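Local coordinates for DNA mimic protein DMP12 (Neisseria meningitidis MC58, PDB 3W1O), which acts as a DNA mimic that binds the histone-like protein HU and partially prevents HU from binding DNA, at residues E23-A28 / T114-F119; T36-T41 / E95-N100; G52-V57 / K99-V104; E85-S90 / H103-A108. All coordinates share one frame; numbering follows the deposited sequence.

Overall arrangement
From the N terminus the chain runs through strand 7-10 to helix 21-30, whose packing on the C-terminal strand in contact 1 closes the longest loop, 85 residues; contacts 2, 3 and 4 all lie within it. Contact 2 closes a loop of 53 residues, joining edge strand 37-40 to the start of helix 96-111. Contact 3 (41 residues) brings helix 53-61 to the next turns of that helix, and contact 4 (12 residues) adds the end of helix 77-88. Contacts 2 and 4 cross along the chain, whereas contact 3 shares K99 and N100 with contact 2, and H103 and V104 with contact 4. Helix 21-30 packs on the other face of the antiparallel sheet.

Contact 1 (E23-A28 / T114-F119); sequences EMIDWA and TVIFHF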
# COMPACT_ATOMS: atom_id res chain seq x y z
N GLU A 23 -7.48 11.41 -11.14
CA GLU A 23 -7.12 10.58 -12.28
C GLU A 23 -6.16 9.42 -11.93
O GLU A 23 -6.26 8.36 -12.57
CB GLU A 23 -6.50 11.42 -13.39
CG GLU A 23 -7.50 12.23 -14.15
CD GLU A 23 -6.84 13.01 -15.29
OE1 GLU A 23 -7.05 14.25 -15.36
OE2 GLU A 23 -6.12 12.39 -16.11
N MET A 24 -5.25 9.61 -10.96
CA MET A 24 -4.36 8.51 -10.51
C MET A 24 -5.20 7.45 -9.82
O MET A 24 -4.98 6.25 -9.99
CB MET A 24 -3.29 8.96 -9.50
CG MET A 24 -2.26 9.88 -10.03
SD MET A 24 -1.17 10.57 -8.72
CE MET A 24 -0.07 9.16 -8.40
N ILE A 25 -6.15 7.90 -8.99
CA ILE A 25 -7.02 6.94 -8.27
C ILE A 25 -7.87 6.16 -9.28
O ILE A 25 -8.01 4.94 -9.17
CB ILE A 25 -7.97 7.65 -7.27
CG1 ILE A 25 -7.17 8.44 -6.23
CG2 ILE A 25 -8.90 6.63 -6.55
CD1 ILE A 25 -6.24 7.56 -5.36
N ASP A 26 -8.43 6.88 -10.25
CA ASP A 26 -9.19 6.25 -11.32
C ASP A 26 -8.33 5.22 -12.04
O ASP A 26 -8.78 4.11 -12.26
CB ASP A 26 -9.69 7.27 -12.32
CG ASP A 26 -10.74 8.22 -11.74
OD1 ASP A 26 -11.37 7.92 -10.69
OD2 ASP A 26 -10.92 9.28 -12.38
N TRP A 27 -7.08 5.57 -12.36
CA TRP A 27 -6.14 4.65 -12.98
C TRP A 27 -5.99 3.38 -12.13
O TRP A 27 -6.07 2.27 -12.68
CB TRP A 27 -4.78 5.29 -13.22
CG TRP A 27 -3.79 4.37 -13.86
CD1 TRP A 27 -3.55 4.25 -15.20
CD2 TRP A 27 -2.89 3.47 -13.19
NE1 TRP A 27 -2.56 3.32 -15.40
CE2 TRP A 27 -2.14 2.82 -14.19
CE3 TRP A 27 -2.65 3.15 -11.83
CZ2 TRP A 27 -1.15 1.84 -13.90
CZ3 TRP A 27 -1.66 2.19 -11.52
CH2 TRP A 27 -0.94 1.53 -12.56
N ALA A 28 -5.82 3.53 -10.81
CA ALA A 28 -5.58 2.36 -9.96
C ALA A 28 -6.79 1.42 -10.00
O ALA A 28 -6.62 0.21 -10.18
CB ALA A 28 -5.30 2.82 -8.54
N THR A 114 5.68 7.67 -5.83
CA THR A 114 5.04 7.79 -4.52
C THR A 114 4.07 6.64 -4.39
O THR A 114 3.53 6.18 -5.37
CB THR A 114 4.37 9.18 -4.34
OG1 THR A 114 5.41 10.10 -3.98
CG2 THR A 114 3.33 9.20 -3.24
N VAL A 115 3.95 6.13 -3.20
CA VAL A 115 2.96 5.08 -2.90
C VAL A 115 1.72 5.73 -2.33
O VAL A 115 1.82 6.57 -1.44
CB VAL A 115 3.57 4.06 -1.96
CG1 VAL A 115 2.51 3.13 -1.38
CG2 VAL A 115 4.58 3.20 -2.75
N ILE A 116 0.55 5.36 -2.83
CA ILE A 116 -0.72 5.90 -2.30
C ILE A 116 -1.49 4.83 -1.55
O ILE A 116 -1.55 3.67 -2.00
CB ILE A 116 -1.56 6.37 -3.48
CG1 ILE A 116 -0.80 7.55 -4.15
CG2 ILE A 116 -2.97 6.77 -3.03
CD1 ILE A 116 -1.36 7.91 -5.45
N PHE A 117 -2.05 5.20 -0.40
CA PHE A 117 -3.08 4.36 0.20
C PHE A 117 -4.39 5.11 -0.04
O PHE A 117 -4.50 6.26 0.35
CB PHE A 117 -2.89 4.19 1.72
CG PHE A 117 -1.59 3.55 2.16
CD1 PHE A 117 -0.69 2.98 1.26
CD2 PHE A 117 -1.30 3.49 3.50
CE1 PHE A 117 0.53 2.40 1.73
CE2 PHE A 117 -0.08 2.90 3.96
CZ PHE A 117 0.81 2.36 3.06
N HIS A 118 -5.36 4.45 -0.64
CA HIS A 118 -6.66 5.14 -0.91
C HIS A 118 -7.83 4.27 -0.46
O HIS A 118 -7.85 3.08 -0.76
CB HIS A 118 -6.81 5.47 -2.39
CG HIS A 118 -8.19 5.94 -2.74
ND1 HIS A 118 -8.61 7.24 -2.52
CD2 HIS A 118 -9.29 5.27 -3.20
CE1 HIS A 118 -9.89 7.36 -2.87
NE2 HIS A 118 -10.32 6.18 -3.28
N PHE A 119 -8.80 4.85 0.24
CA PHE A 119 -9.98 4.09 0.65
C PHE A 119 -11.13 5.09 0.69
O PHE A 119 -10.96 6.29 1.01
CB PHE A 119 -9.74 3.50 2.05
CG PHE A 119 -10.66 2.38 2.45
CD1 PHE A 119 -11.39 1.64 1.51
CD2 PHE A 119 -10.74 2.01 3.78
CE1 PHE A 119 -12.19 0.54 1.92
CE2 PHE A 119 -11.54 0.90 4.21
CZ PHE A 119 -12.27 0.18 3.27
OXT PHE A 119 -12.25 4.70 0.35
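Helix 21-30 lies across one face of the antiparallel sheet, and here it meets the inner C-terminal strand 115-118 through I25 on H118 and through M24 and I25 on I116. The local axes come within 10.6 Å and run at 80°, so the helix spans the strand rather than following it. I25 CG2 stands over the imidazole of H118, 3.6 Å from the ring centroid and only 14° off the ring normal, a CH-pi contact made squarely on the face. The other branch of I25 sits nearer the root of the ring: CD1 is 3.6 Å from H118 CG and also close to H118 CB. The ring is thus covered from its attachment point to its centre by one isoleucine. D72 OD1 on the neighbouring strand is hydrogen-bonded to H118 ND1, which probably helps fix the rotation of the imidazole beneath I25. I25 CD1 reaches I116 CG2 as well, at 4.1 Å, wedging between the two strand side chains. M24 completes the row: the bend at its last torsion (chi3 78°) turns the methyl toward the sheet, and CE meets I116 CD1 at 3.5 Å, tighter than usual for two carbons. V115 and F117, alternating with these residues, point away from the helix; V115 packs on L105 and A108 of helix 96-111. Side chains leaving the strand alternately toward two different helical layers mark this as an inner strand of a sheet with helices on both faces.

Contact 2 (T36-T41 / E95-N100); sequences TVVEIT and EPLVKN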
# COMPACT_ATOMS: atom_id res chain seq x y z
N THR A 36 1.50 -3.28 -9.47
CA THR A 36 1.77 -2.07 -8.65
C THR A 36 0.57 -1.69 -7.81
O THR A 36 0.62 -0.69 -7.09
CB THR A 36 2.15 -0.84 -9.50
OG1 THR A 36 1.02 -0.43 -10.31
CG2 THR A 36 3.40 -1.16 -10.41
N VAL A 37 -0.51 -2.49 -7.90
CA VAL A 37 -1.75 -2.16 -7.21
C VAL A 37 -2.08 -3.32 -6.31
O VAL A 37 -2.13 -4.50 -6.76
CB VAL A 37 -2.93 -1.88 -8.15
CG1 VAL A 37 -4.24 -1.75 -7.32
CG2 VAL A 37 -2.71 -0.64 -8.98
N VAL A 38 -2.31 -3.04 -5.03
CA VAL A 38 -2.84 -4.07 -4.16
C VAL A 38 -4.29 -3.67 -3.81
O VAL A 38 -4.50 -2.62 -3.24
CB VAL A 38 -2.03 -4.23 -2.88
CG1 VAL A 38 -2.59 -5.38 -2.04
CG2 VAL A 38 -0.55 -4.51 -3.21
N GLU A 39 -5.25 -4.53 -4.11
CA GLU A 39 -6.63 -4.32 -3.72
C GLU A 39 -6.87 -5.13 -2.46
O GLU A 39 -6.52 -6.31 -2.42
CB GLU A 39 -7.52 -4.86 -4.86
CG GLU A 39 -8.99 -4.78 -4.59
CD GLU A 39 -9.78 -5.44 -5.70
OE1 GLU A 39 -9.36 -6.51 -6.21
OE2 GLU A 39 -10.82 -4.87 -6.04
N ILE A 40 -7.46 -4.52 -1.44
CA ILE A 40 -7.57 -5.16 -0.14
C ILE A 40 -9.02 -5.16 0.27
O ILE A 40 -9.60 -4.10 0.41
CB ILE A 40 -6.72 -4.46 0.91
CG1 ILE A 40 -5.29 -4.34 0.40
CG2 ILE A 40 -6.72 -5.26 2.26
CD1 ILE A 40 -4.29 -3.66 1.40
N THR A 41 -9.58 -6.34 0.54
CA THR A 41 -11.00 -6.38 0.80
C THR A 41 -11.29 -6.12 2.28
O THR A 41 -10.40 -6.18 3.12
CB THR A 41 -11.55 -7.77 0.46
OG1 THR A 41 -10.92 -8.72 1.32
CG2 THR A 41 -11.22 -8.09 -0.99
N GLU A 95 3.26 -13.99 3.86
CA GLU A 95 1.88 -14.23 3.52
C GLU A 95 1.55 -13.39 2.29
O GLU A 95 2.14 -12.34 2.09
CB GLU A 95 1.00 -13.92 4.72
CG GLU A 95 1.30 -14.91 5.82
CD GLU A 95 0.45 -14.74 7.03
OE1 GLU A 95 -0.54 -13.98 6.95
OE2 GLU A 95 0.78 -15.36 8.08
N PRO A 96 0.67 -13.89 1.41
CA PRO A 96 0.51 -13.20 0.12
C PRO A 96 0.21 -11.74 0.23
O PRO A 96 0.83 -10.98 -0.48
CB PRO A 96 -0.66 -13.94 -0.54
CG PRO A 96 -0.49 -15.40 0.05
CD PRO A 96 -0.07 -15.17 1.48
N LEU A 97 -0.73 -11.32 1.08
CA LEU A 97 -1.04 -9.88 1.10
C LEU A 97 0.21 -9.06 1.47
O LEU A 97 0.45 -7.98 0.91
CB LEU A 97 -2.17 -9.60 2.10
CG LEU A 97 -2.51 -8.11 2.31
CD1 LEU A 97 -3.04 -7.53 1.00
CD2 LEU A 97 -3.56 -7.95 3.44
N VAL A 98 0.97 -9.55 2.45
CA VAL A 98 2.14 -8.83 2.89
C VAL A 98 3.17 -8.82 1.77
O VAL A 98 3.77 -7.78 1.53
CB VAL A 98 2.72 -9.41 4.21
CG1 VAL A 98 3.96 -8.60 4.67
CG2 VAL A 98 1.59 -9.39 5.31
N LYS A 99 3.35 -9.96 1.07
CA LYS A 99 4.23 -9.99 -0.07
C LYS A 99 3.80 -9.00 -1.15
O LYS A 99 4.64 -8.38 -1.80
CB LYS A 99 4.31 -11.39 -0.71
CG LYS A 99 5.07 -12.44 0.16
CD LYS A 99 4.92 -13.86 -0.48
CE LYS A 99 5.49 -13.83 -1.92
NZ LYS A 99 5.68 -15.22 -2.31
N ASN A 100 2.49 -8.92 -1.37
CA ASN A 100 1.99 -8.05 -2.38
C ASN A 100 2.25 -6.58 -2.03
O ASN A 100 2.55 -5.78 -2.92
CB ASN A 100 0.51 -8.32 -2.60
CG ASN A 100 0.27 -9.62 -3.34
OD1 ASN A 100 1.16 -10.08 -4.05
ND2 ASN A 100 -0.88 -10.21 -3.16
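With CG1 of V38 anti to its own nitrogen (chi1 -177°) and CG of L97 likewise extended, the methyls of the two residues converge between edge strand 37-40 and the first turns of helix 96-111, which runs roughly antiparallel to it (146°). L97 then turns at chi2 (64°), and its CD1 becomes the group that does the touching. It lies 3.8 Å from V38 CG1 and 3.9 Å from I40 CG1, so one leucine methyl seats itself against two residues that leave the same side of the strand. I40 begins by pointing along the flank, but its end comes round to L97, the two side chains meeting at about a right angle. The second branch of V38 finds a different surface: CG2 rests 3.4 Å from the carbonyl O of N100 and 4.0 Å from N100 CB. That oxygen already accepts the helical bond from V104 N, so the methyl lies beside an occupied carbonyl. N100 is exposed to solvent, whereas V38, I40 and L97 are buried. Y48 and Q44 of helix 42-51 cover more of L97, and V104, one turn beyond N100, packs on V38. The helix start has its own polar link, E95 forming a salt bridge with R51 and a hydrogen bond with Y48. Between the segments themselves the joint rests on close apolar fit and, probably, on exclusion of water from the buried side chains.

Contact 3 (G52-V57 / K99-V104); sequences GLWRLV and KNIIHV
W54 NE1 is hydrogen-bonded to the carbonyl O of I45 in helix 42-51, and with its polar end so held the indole presents CZ3 to I101 CD1 at 4.2 Å. The methyl approaches the ring obliquely. L53 comes to the same methyl from the neighbouring position: its CD2 is also 4.2 Å from I101 CD1, so the methyl abuts a leucine branch and a tryptophan ring that lie next to each other. L53 extends from its backbone (chi1 174°) toward helix 96-111, whereas W54 starts out in another direction and only its far ring reaches across. The two also pack on each other, L53 CG lying 3.9 Å above the plane of the W54 ring, toward its rim. Further cover comes from L87 of helix 77-88, which touches both L53 and I101, and from W64, which meets W54 edge-to-face. At the start of helix 53-61, G52, with a positive phi of 94°, closes helix 42-51 in a Schellman motif and is at once the N-cap of the new helix. Two consecutive helices, joined through a single glycine, thereby contribute to the helical layer over one face of the antiparallel sheet in this alpha+beta fold.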
# COMPACT_ATOMS: atom_id res chain seq x y z
N GLY A 52 -2.26 -7.56 13.49
CA GLY A 52 -1.33 -6.48 13.77
C GLY A 52 -0.61 -5.87 12.56
O GLY A 52 0.32 -5.08 12.75
N LEU A 53 -1.07 -6.18 11.34
CA LEU A 53 -0.46 -5.63 10.15
C LEU A 53 -0.54 -4.08 10.08
O LEU A 53 0.44 -3.40 9.76
CB LEU A 53 -1.05 -6.27 8.88
CG LEU A 53 -0.58 -5.67 7.53
CD1 LEU A 53 1.01 -5.77 7.36
CD2 LEU A 53 -1.23 -6.34 6.34
N TRP A 54 -1.71 -3.51 10.36
CA TRP A 54 -1.87 -2.09 10.16
C TRP A 54 -1.13 -1.37 11.27
O TRP A 54 -0.51 -0.32 11.04
CB TRP A 54 -3.34 -1.67 10.08
CG TRP A 54 -4.12 -2.54 9.14
CD1 TRP A 54 -5.25 -3.24 9.42
CD2 TRP A 54 -3.79 -2.85 7.77
NE1 TRP A 54 -5.67 -3.96 8.34
CE2 TRP A 54 -4.79 -3.74 7.30
CE3 TRP A 54 -2.76 -2.45 6.90
CZ2 TRP A 54 -4.80 -4.24 6.01
CZ3 TRP A 54 -2.78 -2.96 5.59
CH2 TRP A 54 -3.78 -3.83 5.17
N ARG A 55 -1.15 -1.96 12.46
CA ARG A 55 -0.32 -1.41 13.55
C ARG A 55 1.17 -1.35 13.18
O ARG A 55 1.89 -0.41 13.52
CB ARG A 55 -0.55 -2.26 14.82
CG ARG A 55 -1.92 -1.98 15.43
CD ARG A 55 -2.14 -2.80 16.71
NE ARG A 55 -3.04 -3.92 16.48
CZ ARG A 55 -2.67 -5.18 16.62
NH1 ARG A 55 -1.43 -5.45 16.98
NH2 ARG A 55 -3.53 -6.19 16.40
N LEU A 56 1.66 -2.35 12.46
CA LEU A 56 3.03 -2.35 12.01
C LEU A 56 3.28 -1.20 11.08
O LEU A 56 4.32 -0.54 11.20
CB LEU A 56 3.35 -3.66 11.28
CG LEU A 56 4.61 -4.50 11.45
CD1 LEU A 56 5.16 -4.58 12.90
CD2 LEU A 56 4.24 -5.88 10.96
N VAL A 57 2.36 -0.97 10.14
CA VAL A 57 2.45 0.14 9.22
C VAL A 57 2.41 1.46 9.99
O VAL A 57 3.22 2.36 9.76
CB VAL A 57 1.34 0.13 8.15
CG1 VAL A 57 1.46 1.34 7.28
CG2 VAL A 57 1.45 -1.13 7.29
N LYS A 99 3.35 -9.96 1.07
CA LYS A 99 4.23 -9.99 -0.07
C LYS A 99 3.80 -9.00 -1.15
O LYS A 99 4.64 -8.38 -1.80
CB LYS A 99 4.31 -11.39 -0.71
CG LYS A 99 5.07 -12.44 0.16
CD LYS A 99 4.92 -13.86 -0.48
CE LYS A 99 5.49 -13.83 -1.92
NZ LYS A 99 5.68 -15.22 -2.31
N ASN A 100 2.49 -8.92 -1.37
CA ASN A 100 1.99 -8.05 -2.38
C ASN A 100 2.25 -6.58 -2.03
O ASN A 100 2.55 -5.78 -2.92
CB ASN A 100 0.51 -8.32 -2.60
CG ASN A 100 0.27 -9.62 -3.34
OD1 ASN A 100 1.16 -10.08 -4.05
ND2 ASN A 100 -0.88 -10.21 -3.16
N ILE A 101 2.09 -6.24 -0.76
CA ILE A 101 2.33 -4.84 -0.34
C ILE A 101 3.82 -4.58 -0.48
O ILE A 101 4.23 -3.59 -1.09
CB ILE A 101 1.87 -4.58 1.12
CG1 ILE A 101 0.35 -4.60 1.16
CG2 ILE A 101 2.38 -3.22 1.61
CD1 ILE A 101 -0.23 -4.57 2.62
N ILE A 102 4.62 -5.54 -0.03
CA ILE A 102 6.09 -5.41 -0.18
C ILE A 102 6.49 -5.15 -1.63
O ILE A 102 7.37 -4.31 -1.94
CB ILE A 102 6.83 -6.62 0.41
CG1 ILE A 102 6.78 -6.61 1.94
CG2 ILE A 102 8.28 -6.66 -0.09
CD1 ILE A 102 7.22 -8.00 2.57
N HIS A 103 5.81 -5.84 -2.54
CA HIS A 103 6.18 -5.72 -3.92
C HIS A 103 5.91 -4.32 -4.48
O HIS A 103 6.70 -3.80 -5.30
CB HIS A 103 5.41 -6.70 -4.79
CG HIS A 103 5.93 -6.72 -6.18
ND1 HIS A 103 7.18 -7.24 -6.49
CD2 HIS A 103 5.44 -6.19 -7.33
CE1 HIS A 103 7.41 -7.07 -7.78
NE2 HIS A 103 6.37 -6.44 -8.31
N VAL A 104 4.75 -3.76 -4.11
CA VAL A 104 4.46 -2.37 -4.49
C VAL A 104 5.52 -1.44 -3.97
O VAL A 104 6.01 -0.58 -4.69
CB VAL A 104 3.11 -1.91 -3.93
CG1 VAL A 104 2.90 -0.36 -4.26
CG2 VAL A 104 2.03 -2.77 -4.61

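Contact 4 (E85-S90 / H103-A108); sequences EKLQNS and HVLEYA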
# COMPACT_ATOMS: atom_id res chain seq x y z
N GLU A 85 10.87 -2.53 5.39
CA GLU A 85 11.68 -3.22 6.39
C GLU A 85 10.80 -3.86 7.46
O GLU A 85 11.03 -5.02 7.78
CB GLU A 85 12.69 -2.27 7.05
CG GLU A 85 13.94 -2.97 7.61
CD GLU A 85 14.73 -3.68 6.50
OE1 GLU A 85 14.97 -3.06 5.43
OE2 GLU A 85 15.11 -4.87 6.69
N LYS A 86 9.84 -3.10 8.00
CA LYS A 86 8.91 -3.59 9.06
C LYS A 86 8.22 -4.87 8.55
O LYS A 86 8.10 -5.89 9.26
CB LYS A 86 7.83 -2.57 9.41
CG LYS A 86 8.23 -1.35 10.19
CD LYS A 86 8.30 -1.63 11.67
CE LYS A 86 9.09 -0.53 12.38
NZ LYS A 86 9.13 -0.85 13.84
N LEU A 87 7.73 -4.81 7.32
CA LEU A 87 7.00 -5.97 6.80
C LEU A 87 7.90 -7.19 6.54
O LEU A 87 7.48 -8.32 6.79
CB LEU A 87 6.23 -5.61 5.54
CG LEU A 87 5.17 -4.52 5.68
CD1 LEU A 87 4.39 -4.34 4.38
CD2 LEU A 87 4.22 -4.85 6.75
N GLN A 88 9.07 -6.95 5.96
CA GLN A 88 10.03 -8.03 5.65
C GLN A 88 10.49 -8.74 6.91
O GLN A 88 10.76 -9.93 6.88
CB GLN A 88 11.24 -7.46 4.90
CG GLN A 88 10.94 -7.27 3.43
CD GLN A 88 12.04 -6.55 2.71
OE1 GLN A 88 12.82 -5.81 3.32
NE2 GLN A 88 12.10 -6.74 1.41
N ASN A 89 10.54 -8.01 8.02
CA ASN A 89 10.96 -8.57 9.30
C ASN A 89 9.83 -9.09 10.18
O ASN A 89 10.10 -9.57 11.28
CB ASN A 89 11.83 -7.57 10.10
CG ASN A 89 13.16 -7.29 9.42
OD1 ASN A 89 13.64 -6.16 9.42
ND2 ASN A 89 13.75 -8.32 8.83
N SER A 90 8.59 -9.06 9.67
CA SER A 90 7.41 -9.38 10.46
C SER A 90 7.12 -10.87 10.50
O SER A 90 7.72 -11.64 9.76
CB SER A 90 6.17 -8.68 9.90
OG SER A 90 5.79 -9.23 8.65
N HIS A 103 5.81 -5.84 -2.54
CA HIS A 103 6.18 -5.72 -3.92
C HIS A 103 5.91 -4.32 -4.48
O HIS A 103 6.70 -3.80 -5.30
CB HIS A 103 5.41 -6.70 -4.79
CG HIS A 103 5.93 -6.72 -6.18
ND1 HIS A 103 7.18 -7.24 -6.49
CD2 HIS A 103 5.44 -6.19 -7.33
CE1 HIS A 103 7.41 -7.07 -7.78
NE2 HIS A 103 6.37 -6.44 -8.31
N VAL A 104 4.75 -3.76 -4.11
CA VAL A 104 4.46 -2.37 -4.49
C VAL A 104 5.52 -1.44 -3.97
O VAL A 104 6.01 -0.58 -4.69
CB VAL A 104 3.11 -1.91 -3.93
CG1 VAL A 104 2.90 -0.36 -4.26
CG2 VAL A 104 2.03 -2.77 -4.61
N LEU A 105 5.91 -1.65 -2.73
CA LEU A 105 6.96 -0.82 -2.13
C LEU A 105 8.29 -0.94 -2.90
O LEU A 105 8.91 0.06 -3.29
CB LEU A 105 7.14 -1.17 -0.64
CG LEU A 105 5.86 -1.04 0.23
CD1 LEU A 105 6.18 -1.44 1.67
CD2 LEU A 105 5.24 0.38 0.15
N GLU A 106 8.71 -2.16 -3.19
CA GLU A 106 9.94 -2.36 -3.99
C GLU A 106 9.86 -1.70 -5.35
O GLU A 106 10.84 -1.07 -5.81
CB GLU A 106 10.23 -3.87 -4.14
CG GLU A 106 10.61 -4.48 -2.82
CD GLU A 106 10.93 -5.96 -2.89
OE1 GLU A 106 10.64 -6.57 -3.92
OE2 GLU A 106 11.47 -6.50 -1.89
N TYR A 107 8.71 -1.83 -6.01
CA TYR A 107 8.56 -1.29 -7.33
C TYR A 107 8.70 0.25 -7.24
O TYR A 107 9.25 0.90 -8.15
CB TYR A 107 7.18 -1.63 -7.88
CG TYR A 107 6.96 -1.28 -9.32
CD1 TYR A 107 7.01 -2.24 -10.32
CD2 TYR A 107 6.65 0.04 -9.70
CE1 TYR A 107 6.76 -1.93 -11.68
CE2 TYR A 107 6.46 0.36 -11.05
CZ TYR A 107 6.48 -0.61 -12.01
OH TYR A 107 6.27 -0.25 -13.31
N ALA A 108 8.11 0.82 -6.21
CA ALA A 108 8.07 2.29 -6.08
C ALA A 108 9.47 2.77 -5.80
O ALA A 108 9.85 3.83 -6.27
CB ALA A 108 7.15 2.70 -4.94
O HOH W 1 13.60 -5.29 -0.74
O HOH W 2 11.20 -8.77 -0.78
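L87 sets its CD1 end to end with L105 CD1 at 4.4 Å, a loose apolar contact on the inner side of helices 77-88 and 96-111. One residue further along each helix the two face each other with polar groups instead. Q88 and E106 both stretch out fully beyond CG, yet Q88 NE2 and E106 OE2 stop 3.4 Å apart with an angle too poor for a direct bond, the amide and carboxylate planes being turned 71° from one another. Two waters fill the role. Each accepts from Q88 NE2, at 3.0 Å to the first water and 3.1 Å to the second, and each donates to E106 OE2, at 2.7 Å from the first. Both amide hydrogens can thus be used, and the one carboxylate oxygen collects two water bonds; the water bridges lie at the partly exposed edge of the contact. At the end of helix 77-88 the carbonyl O of L87 is gripped twice by one residue: S90 OG donates to it at 2.7 Å and S90 N at 3.2 Å, both from the same face of its plane. L105 also packs on I80 and V83, earlier in helix 77-88. The two helices follow each other in the chain and run in roughly opposite directions, making an alpha-helical hairpin with a leucine inner side and a water-bridged outer edge.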